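Local coordinates for zinc-type alcohol dehydrogenase-like protein YAHK (Escherichia coli, PDB 1UUF) that reduces a wide range of aldehydes to their alcohols with a strong preference for NADPH, using zinc as cofactor, at residues L170-P175 against A334-I339; S185-W190 against F258-N263; T276-D281 against K305-A310. All blocks are in the same frame, centred on the assembly; numbering follows the deposited sequence.

Contact 1: residues L170-P175 against A334-I339; sequences LAAVAP and ADIEMI
Ile336 turns to the helix through its first two torsions: chi1 69° sets CG1 between the backbone N and the carbonyl carbon, and an anti chi2 (174°) places CD1 against Ala171 and Ala172. CD1 of Ile336 ends 3.6 Å from Ala171 C and 3.7 Å from Ala171 CB. The other branch of Ile336, CG2, lies 4.0 Å from CG of Pro175, whose ring crosses the isoleucine at about a right angle. Met338 arrives from farther along the strand: its chain bends at chi3, and Met338 CE rests 3.6 Å from Ala171 CB. Small alanines suit this face of the helix, since they let the longer side chains approach its backbone. Before Ile336 in the chain, Ala334 CB packs 3.6 Å from Pro175 CB, while Ala334 N donates to Ala172 O at 2.9 Å. An alanine in place of Ile336 would remove CD1 and CG2 and probably leave a gap beside Ala171 and the Pro175 ring. Strand 336-339 pairs in parallel with 359-363 in the mixed sheet, and the contact lays helix 170-173 against it, with the Pro175 side chain about 9 Å from the catalytic zinc site of Cys60, His82 and Cys178.

Contact 2: residues S185-W190 against F258-N263; sequences SPLRHW and FDFILN
Pro186, Leu187 and Trp190 press against Phe260 and Leu262, where helix 176-189 packs on a strand of the parallel sheet of a Rossmann-type fold. The axes of helix 185-189 and strand 260-263 run nearly antiparallel, at 168°, and approach to 9.5 Å. Some contacts are aliphatic. CG of Pro186 sits 3.6 Å from CD1 of Leu262, and CG of Leu187 lies 4.2 Å from the other methyl of Leu262, CD2. The compact proline ring and the branched leucines suit this buried, apolar layer, to which Val198 of the neighbouring strand adds by touching Leu187 and Phe260. Aromatic contacts centre on Phe260. Its CG stands anti to the backbone N (chi1 176°), which starts the ring off toward the helix. Leu187 CD2 meets the ring at its edge, 3.9 Å from Phe260 CE2, whereas Trp190, just past the helix end, approaches one face. The five-membered ring of Trp190 is tilted only 8° from the Phe260 ring, but the two are slid apart and barely overlap, their centroids 4.9 Å apart. The tryptophan's methylene also takes part, in a CH-pi contact: Trp190 CB stands over the face, 3.7 Å from the centroid of the Phe260 ring.

Contact 3: residues T276-D281 against K305-A310; sequences TLLKRD and KRRAIA
Arg307, Arg306 and Asp281 carry a contact at the edge of the Rossmann-type sheet, at the dimer interface, where the chain enters 308-311, the outermost strand of this chain's sheet. Residues 308 to 310 pair antiparallel with a strand of the second subunit, so the sheet continues across the dimer. Arg307 reaches back to strand 278-279. Its chain is extended from CG to NE, and arginine suits the place because its several N-H groups let it grip one carbonyl with two nitrogens: NE and NH2 both donate to the backbone oxygen of Leu278, with Arg307 NH2 at 2.9 Å from Leu278 O. NH2 comes in the carbonyl plane and NE from above it, and the oxygen lies at the edge of the guanidinium. Lys305 CG covers one face of that group, 3.7 Å above its plane, and Thr276 CA the other, which probably limits its rotation; NH1 also binds Asn301 O. The backbones are tied by Asp281 N and Lys305 O, 2.9 Å apart in a bond running nearly along the C=O axis. Asp281 has positive phi (68°), at the corner between two strands. Its carboxylate lies almost coplanar with the Arg306 guanidinium (16°) in a side-on pair, Arg306 NE reaching Asp281 OD1 at 2.8 Å. Two arginines share this carboxylate, which probably offsets the repulsion of like charges; Arg280 also salt-bridges through NH2 to Glu118 and Asp121 of the second subunit. The shared atom is Asp281 OD2, which takes Arg306 NH2 at 3.0 Å on its syn lone pair and Arg280 NH1 at 2.8 Å on its anti side.

Contact 2 is the buried one of the three; contacts 1 and 3 are partly buried and lie on opposite sides of the chain's centre, about 35 Å apart between centres. Contact 1 belongs to the mixed sheet near the catalytic zinc, whereas contacts 2 and 3 reach the same parallel sheet and touch: the backbone of Phe258 meets Leu277 and Lys279, and Trp190 packs on Ala310. Chemistry follows place. Contacts 1 and 2 join a helix to a strand mainly through apolar side chains, with aromatic rings added in the second. Contacts 2 and 3 both touch the second subunit, but contact 3 lies in the interface, its strand pairing across it, and relies on arginines, a carboxylate and backbone carbonyls.

Contact 1: residues L170-P175 against A334-I339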
# COMPACT_ATOMS: atom_id res chain seq x y z
N LEU A 170 -30.48 -19.04 8.54
CA LEU A 170 -29.41 -19.02 9.53
C LEU A 170 -28.10 -19.69 9.11
O LEU A 170 -27.03 -19.11 9.27
CB LEU A 170 -29.88 -19.65 10.84
CG LEU A 170 -30.29 -18.69 11.95
CD1 LEU A 170 -30.47 -19.48 13.23
CD2 LEU A 170 -29.23 -17.61 12.14
N ALA A 171 -28.19 -20.92 8.60
CA ALA A 171 -26.99 -21.65 8.19
C ALA A 171 -26.19 -20.91 7.13
O ALA A 171 -24.95 -20.87 7.19
CB ALA A 171 -27.37 -23.02 7.68
N ALA A 172 -26.89 -20.33 6.16
CA ALA A 172 -26.23 -19.60 5.08
C ALA A 172 -25.65 -18.27 5.53
O ALA A 172 -24.82 -17.68 4.85
CB ALA A 172 -27.21 -19.39 3.93
N VAL A 173 -26.11 -17.79 6.69
CA VAL A 173 -25.61 -16.54 7.25
C VAL A 173 -24.28 -16.76 7.98
O VAL A 173 -23.44 -15.86 8.06
CB VAL A 173 -26.64 -15.94 8.24
CG1 VAL A 173 -26.03 -14.77 9.01
CG2 VAL A 173 -27.88 -15.49 7.49
N ALA A 174 -24.10 -17.96 8.51
CA ALA A 174 -22.91 -18.30 9.27
C ALA A 174 -21.57 -17.81 8.70
O ALA A 174 -20.82 -17.12 9.38
CB ALA A 174 -22.86 -19.81 9.52
N PRO A 175 -21.26 -18.15 7.43
CA PRO A 175 -19.99 -17.71 6.84
C PRO A 175 -19.78 -16.19 6.79
O PRO A 175 -18.65 -15.72 6.63
CB PRO A 175 -20.03 -18.33 5.44
CG PRO A 175 -20.89 -19.55 5.63
CD PRO A 175 -22.01 -19.00 6.49
N ALA A 334 -24.30 -16.71 2.14
CA ALA A 334 -23.24 -17.48 1.51
C ALA A 334 -23.84 -18.71 0.84
O ALA A 334 -24.93 -19.15 1.22
CB ALA A 334 -22.23 -17.93 2.57
N ASP A 335 -23.15 -19.25 -0.16
CA ASP A 335 -23.60 -20.46 -0.83
C ASP A 335 -22.91 -21.55 -0.02
O ASP A 335 -21.68 -21.60 0.03
CB ASP A 335 -23.14 -20.50 -2.29
CG ASP A 335 -23.68 -19.34 -3.09
OD1 ASP A 335 -24.83 -18.92 -2.83
OD2 ASP A 335 -22.97 -18.85 -4.00
N ILE A 336 -23.69 -22.42 0.60
CA ILE A 336 -23.11 -23.42 1.48
C ILE A 336 -23.45 -24.88 1.21
O ILE A 336 -24.34 -25.20 0.43
CB ILE A 336 -23.52 -23.14 2.93
CG1 ILE A 336 -25.02 -23.42 3.10
CG2 ILE A 336 -23.25 -21.69 3.29
CD1 ILE A 336 -25.52 -23.32 4.53
N GLU A 337 -22.70 -25.75 1.88
CA GLU A 337 -22.92 -27.18 1.83
C GLU A 337 -22.92 -27.60 3.29
O GLU A 337 -21.90 -27.52 3.97
CB GLU A 337 -21.81 -27.92 1.09
CG GLU A 337 -22.12 -29.41 0.97
CD GLU A 337 -21.11 -30.16 0.14
OE1 GLU A 337 -20.60 -29.58 -0.84
OE2 GLU A 337 -20.84 -31.34 0.46
N MET A 338 -24.08 -28.02 3.77
CA MET A 338 -24.22 -28.43 5.16
C MET A 338 -23.60 -29.79 5.41
O MET A 338 -23.76 -30.71 4.61
CB MET A 338 -25.70 -28.45 5.54
CG MET A 338 -25.97 -28.48 7.03
SD MET A 338 -27.72 -28.28 7.39
CE MET A 338 -27.90 -26.52 7.19
N ILE A 339 -22.88 -29.92 6.52
CA ILE A 339 -22.24 -31.19 6.87
C ILE A 339 -22.47 -31.53 8.33
O ILE A 339 -22.90 -30.68 9.12
CB ILE A 339 -20.71 -31.15 6.62
CG1 ILE A 339 -20.06 -30.08 7.49
CG2 ILE A 339 -20.42 -30.89 5.15
CD1 ILE A 339 -18.54 -30.03 7.37

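Contact 2: residues S185-W190 against F258-N263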
# COMPACT_ATOMS: atom_id res chain seq x y z
N SER A 185 -15.24 -5.59 4.83
CA SER A 185 -14.45 -4.51 5.42
C SER A 185 -13.54 -3.76 4.44
O SER A 185 -13.59 -2.53 4.36
CB SER A 185 -13.61 -5.04 6.58
OG SER A 185 -13.00 -3.97 7.27
N PRO A 186 -12.69 -4.48 3.69
CA PRO A 186 -11.82 -3.78 2.74
C PRO A 186 -12.60 -3.15 1.59
O PRO A 186 -12.20 -2.11 1.07
CB PRO A 186 -10.84 -4.86 2.29
CG PRO A 186 -11.64 -6.13 2.42
CD PRO A 186 -12.37 -5.92 3.73
N LEU A 187 -13.69 -3.78 1.18
CA LEU A 187 -14.49 -3.22 0.09
C LEU A 187 -15.02 -1.86 0.54
O LEU A 187 -15.04 -0.91 -0.24
CB LEU A 187 -15.66 -4.15 -0.26
CG LEU A 187 -15.26 -5.41 -1.03
CD1 LEU A 187 -16.47 -6.34 -1.13
CD2 LEU A 187 -14.75 -5.03 -2.42
N ARG A 188 -15.44 -1.77 1.80
CA ARG A 188 -15.93 -0.51 2.33
C ARG A 188 -14.78 0.47 2.56
O ARG A 188 -14.88 1.65 2.23
CB ARG A 188 -16.67 -0.72 3.66
CG ARG A 188 -18.05 -1.36 3.53
CD ARG A 188 -18.97 -0.54 2.62
NE ARG A 188 -20.36 -0.97 2.72
CZ ARG A 188 -21.33 -0.61 1.88
NH1 ARG A 188 -21.05 0.18 0.85
NH2 ARG A 188 -22.57 -1.04 2.06
N HIS A 189 -13.68 -0.02 3.13
CA HIS A 189 -12.54 0.86 3.40
C HIS A 189 -12.00 1.53 2.15
O HIS A 189 -11.65 2.71 2.17
CB HIS A 189 -11.42 0.10 4.10
CG HIS A 189 -10.39 0.99 4.72
ND1 HIS A 189 -9.08 1.01 4.31
CD2 HIS A 189 -10.49 1.89 5.72
CE1 HIS A 189 -8.41 1.89 5.04
NE2 HIS A 189 -9.24 2.44 5.90
N TRP A 190 -11.92 0.78 1.05
CA TRP A 190 -11.42 1.34 -0.19
C TRP A 190 -12.55 1.83 -1.09
O TRP A 190 -12.41 1.97 -2.31
CB TRP A 190 -10.49 0.35 -0.89
CG TRP A 190 -9.09 0.42 -0.31
CD1 TRP A 190 -8.11 1.32 -0.64
CD2 TRP A 190 -8.55 -0.39 0.74
NE1 TRP A 190 -7.00 1.13 0.16
CE2 TRP A 190 -7.24 0.08 1.01
CE3 TRP A 190 -9.04 -1.47 1.49
CZ2 TRP A 190 -6.42 -0.49 1.99
CZ3 TRP A 190 -8.22 -2.03 2.47
CH2 TRP A 190 -6.93 -1.54 2.71
N PHE A 258 -8.31 -0.60 -12.79
CA PHE A 258 -8.97 -0.87 -11.52
C PHE A 258 -8.75 0.17 -10.43
O PHE A 258 -7.64 0.64 -10.21
CB PHE A 258 -8.55 -2.23 -10.96
CG PHE A 258 -9.16 -3.39 -11.69
CD1 PHE A 258 -8.53 -3.94 -12.79
CD2 PHE A 258 -10.37 -3.92 -11.27
CE1 PHE A 258 -9.10 -5.02 -13.47
CE2 PHE A 258 -10.95 -4.99 -11.94
CZ PHE A 258 -10.31 -5.54 -13.04
N ASP A 259 -9.84 0.50 -9.74
CA ASP A 259 -9.77 1.44 -8.63
C ASP A 259 -9.28 0.67 -7.43
O ASP A 259 -8.49 1.17 -6.63
CB ASP A 259 -11.16 2.00 -8.33
CG ASP A 259 -11.67 2.93 -9.41
OD1 ASP A 259 -11.19 4.08 -9.47
OD2 ASP A 259 -12.54 2.50 -10.20
N PHE A 260 -9.74 -0.57 -7.32
CA PHE A 260 -9.39 -1.42 -6.19
C PHE A 260 -9.44 -2.89 -6.58
O PHE A 260 -10.29 -3.32 -7.35
CB PHE A 260 -10.39 -1.14 -5.06
CG PHE A 260 -10.22 -2.02 -3.86
CD1 PHE A 260 -9.04 -1.98 -3.11
CD2 PHE A 260 -11.24 -2.87 -3.46
CE1 PHE A 260 -8.89 -2.78 -1.99
CE2 PHE A 260 -11.10 -3.68 -2.33
CZ PHE A 260 -9.92 -3.63 -1.59
N ILE A 261 -8.50 -3.67 -6.05
CA ILE A 261 -8.48 -5.10 -6.31
C ILE A 261 -8.38 -5.83 -4.98
O ILE A 261 -7.46 -5.59 -4.20
CB ILE A 261 -7.28 -5.51 -7.19
CG1 ILE A 261 -7.47 -4.96 -8.60
CG2 ILE A 261 -7.19 -7.04 -7.25
CD1 ILE A 261 -6.33 -5.29 -9.54
N LEU A 262 -9.34 -6.71 -4.73
CA LEU A 262 -9.37 -7.50 -3.50
C LEU A 262 -8.83 -8.89 -3.85
O LEU A 262 -9.48 -9.64 -4.57
CB LEU A 262 -10.80 -7.60 -2.98
CG LEU A 262 -10.99 -8.39 -1.69
CD1 LEU A 262 -10.26 -7.69 -0.55
CD2 LEU A 262 -12.47 -8.51 -1.39
N ASN A 263 -7.64 -9.22 -3.35
CA ASN A 263 -7.05 -10.52 -3.64
C ASN A 263 -7.29 -11.47 -2.47
O ASN A 263 -6.76 -11.27 -1.38
CB ASN A 263 -5.55 -10.34 -3.92
CG ASN A 263 -4.93 -11.57 -4.56
OD1 ASN A 263 -4.04 -11.46 -5.41
ND2 ASN A 263 -5.37 -12.74 -4.14

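Contact 3: residues T276-D281 against K305-A310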
# COMPACT_ATOMS: atom_id res chain seq x y z
N THR A 276 -0.17 -3.94 -12.20
CA THR A 276 -0.25 -3.16 -13.42
C THR A 276 -1.69 -2.92 -13.88
O THR A 276 -1.93 -2.10 -14.76
CB THR A 276 0.53 -3.83 -14.58
OG1 THR A 276 -0.09 -5.08 -14.91
CG2 THR A 276 1.96 -4.08 -14.17
N LEU A 277 -2.64 -3.63 -13.26
CA LEU A 277 -4.05 -3.46 -13.61
C LEU A 277 -4.70 -2.33 -12.81
O LEU A 277 -5.84 -1.95 -13.06
CB LEU A 277 -4.83 -4.76 -13.34
CG LEU A 277 -4.30 -6.06 -13.95
CD1 LEU A 277 -5.30 -7.17 -13.67
CD2 LEU A 277 -4.08 -5.89 -15.45
N LEU A 278 -3.96 -1.80 -11.83
CA LEU A 278 -4.47 -0.72 -10.99
C LEU A 278 -4.30 0.67 -11.60
O LEU A 278 -3.29 0.96 -12.23
CB LEU A 278 -3.74 -0.72 -9.65
CG LEU A 278 -3.91 -1.92 -8.72
CD1 LEU A 278 -2.92 -1.79 -7.56
CD2 LEU A 278 -5.34 -1.97 -8.21
N LYS A 279 -5.30 1.52 -11.40
CA LYS A 279 -5.24 2.90 -11.89
C LYS A 279 -4.27 3.63 -10.97
O LYS A 279 -3.83 3.09 -9.96
CB LYS A 279 -6.60 3.58 -11.77
CG LYS A 279 -7.68 2.99 -12.66
CD LYS A 279 -9.05 3.50 -12.25
CE LYS A 279 -9.14 5.02 -12.31
NZ LYS A 279 -10.50 5.49 -11.92
N ARG A 280 -3.94 4.87 -11.34
CA ARG A 280 -3.07 5.69 -10.52
C ARG A 280 -3.77 5.83 -9.17
O ARG A 280 -4.99 6.03 -9.12
CB ARG A 280 -2.87 7.06 -11.18
CG ARG A 280 -2.06 8.06 -10.36
CD ARG A 280 -2.96 8.96 -9.53
NE ARG A 280 -3.81 9.80 -10.37
CZ ARG A 280 -4.72 10.65 -9.91
NH1 ARG A 280 -4.90 10.78 -8.60
NH2 ARG A 280 -5.45 11.36 -10.75
N ASP A 281 -2.99 5.73 -8.09
CA ASP A 281 -3.49 5.82 -6.73
C ASP A 281 -4.38 4.64 -6.35
O ASP A 281 -5.08 4.68 -5.33
CB ASP A 281 -4.26 7.13 -6.50
CG ASP A 281 -3.35 8.29 -6.12
OD1 ASP A 281 -2.35 8.04 -5.40
OD2 ASP A 281 -3.63 9.44 -6.51
N LYS A 305 2.88 4.75 -10.74
CA LYS A 305 1.50 5.24 -10.67
C LYS A 305 1.01 5.46 -9.25
O LYS A 305 -0.20 5.56 -9.02
CB LYS A 305 0.56 4.25 -11.37
CG LYS A 305 0.75 4.16 -12.88
CD LYS A 305 0.31 5.45 -13.56
CE LYS A 305 0.38 5.31 -15.07
NZ LYS A 305 0.01 6.58 -15.75
N ARG A 306 1.94 5.55 -8.30
CA ARG A 306 1.60 5.74 -6.90
C ARG A 306 0.54 4.74 -6.46
O ARG A 306 -0.50 5.10 -5.91
CB ARG A 306 1.11 7.17 -6.64
CG ARG A 306 1.14 7.54 -5.16
CD ARG A 306 1.14 9.05 -4.96
NE ARG A 306 -0.09 9.66 -5.43
CZ ARG A 306 -0.29 10.97 -5.52
NH1 ARG A 306 0.67 11.82 -5.18
NH2 ARG A 306 -1.46 11.43 -5.96
N ARG A 307 0.82 3.47 -6.72
CA ARG A 307 -0.08 2.39 -6.36
C ARG A 307 0.37 1.83 -5.03
O ARG A 307 1.47 2.12 -4.56
CB ARG A 307 -0.03 1.28 -7.40
CG ARG A 307 -0.58 1.66 -8.76
CD ARG A 307 0.07 0.78 -9.80
NE ARG A 307 -0.58 0.85 -11.10
CZ ARG A 307 0.04 0.59 -12.25
NH1 ARG A 307 1.33 0.27 -12.25
NH2 ARG A 307 -0.63 0.65 -13.39
N ALA A 308 -0.48 1.01 -4.42
CA ALA A 308 -0.14 0.42 -3.14
C ALA A 308 -0.66 -1.00 -3.00
O ALA A 308 -1.64 -1.39 -3.65
CB ALA A 308 -0.70 1.28 -2.01
N ILE A 309 0.01 -1.77 -2.16
CA ILE A 309 -0.41 -3.13 -1.84
C ILE A 309 -0.66 -3.05 -0.34
O ILE A 309 0.19 -2.58 0.41
CB ILE A 309 0.69 -4.16 -2.13
CG1 ILE A 309 1.08 -4.12 -3.61
CG2 ILE A 309 0.21 -5.56 -1.74
CD1 ILE A 309 -0.08 -4.32 -4.56
N ALA A 310 -1.83 -3.49 0.09
CA ALA A 310 -2.17 -3.44 1.50
C ALA A 310 -2.72 -4.78 1.96
O ALA A 310 -2.87 -5.71 1.18
CB ALA A 310 -3.21 -2.35 1.74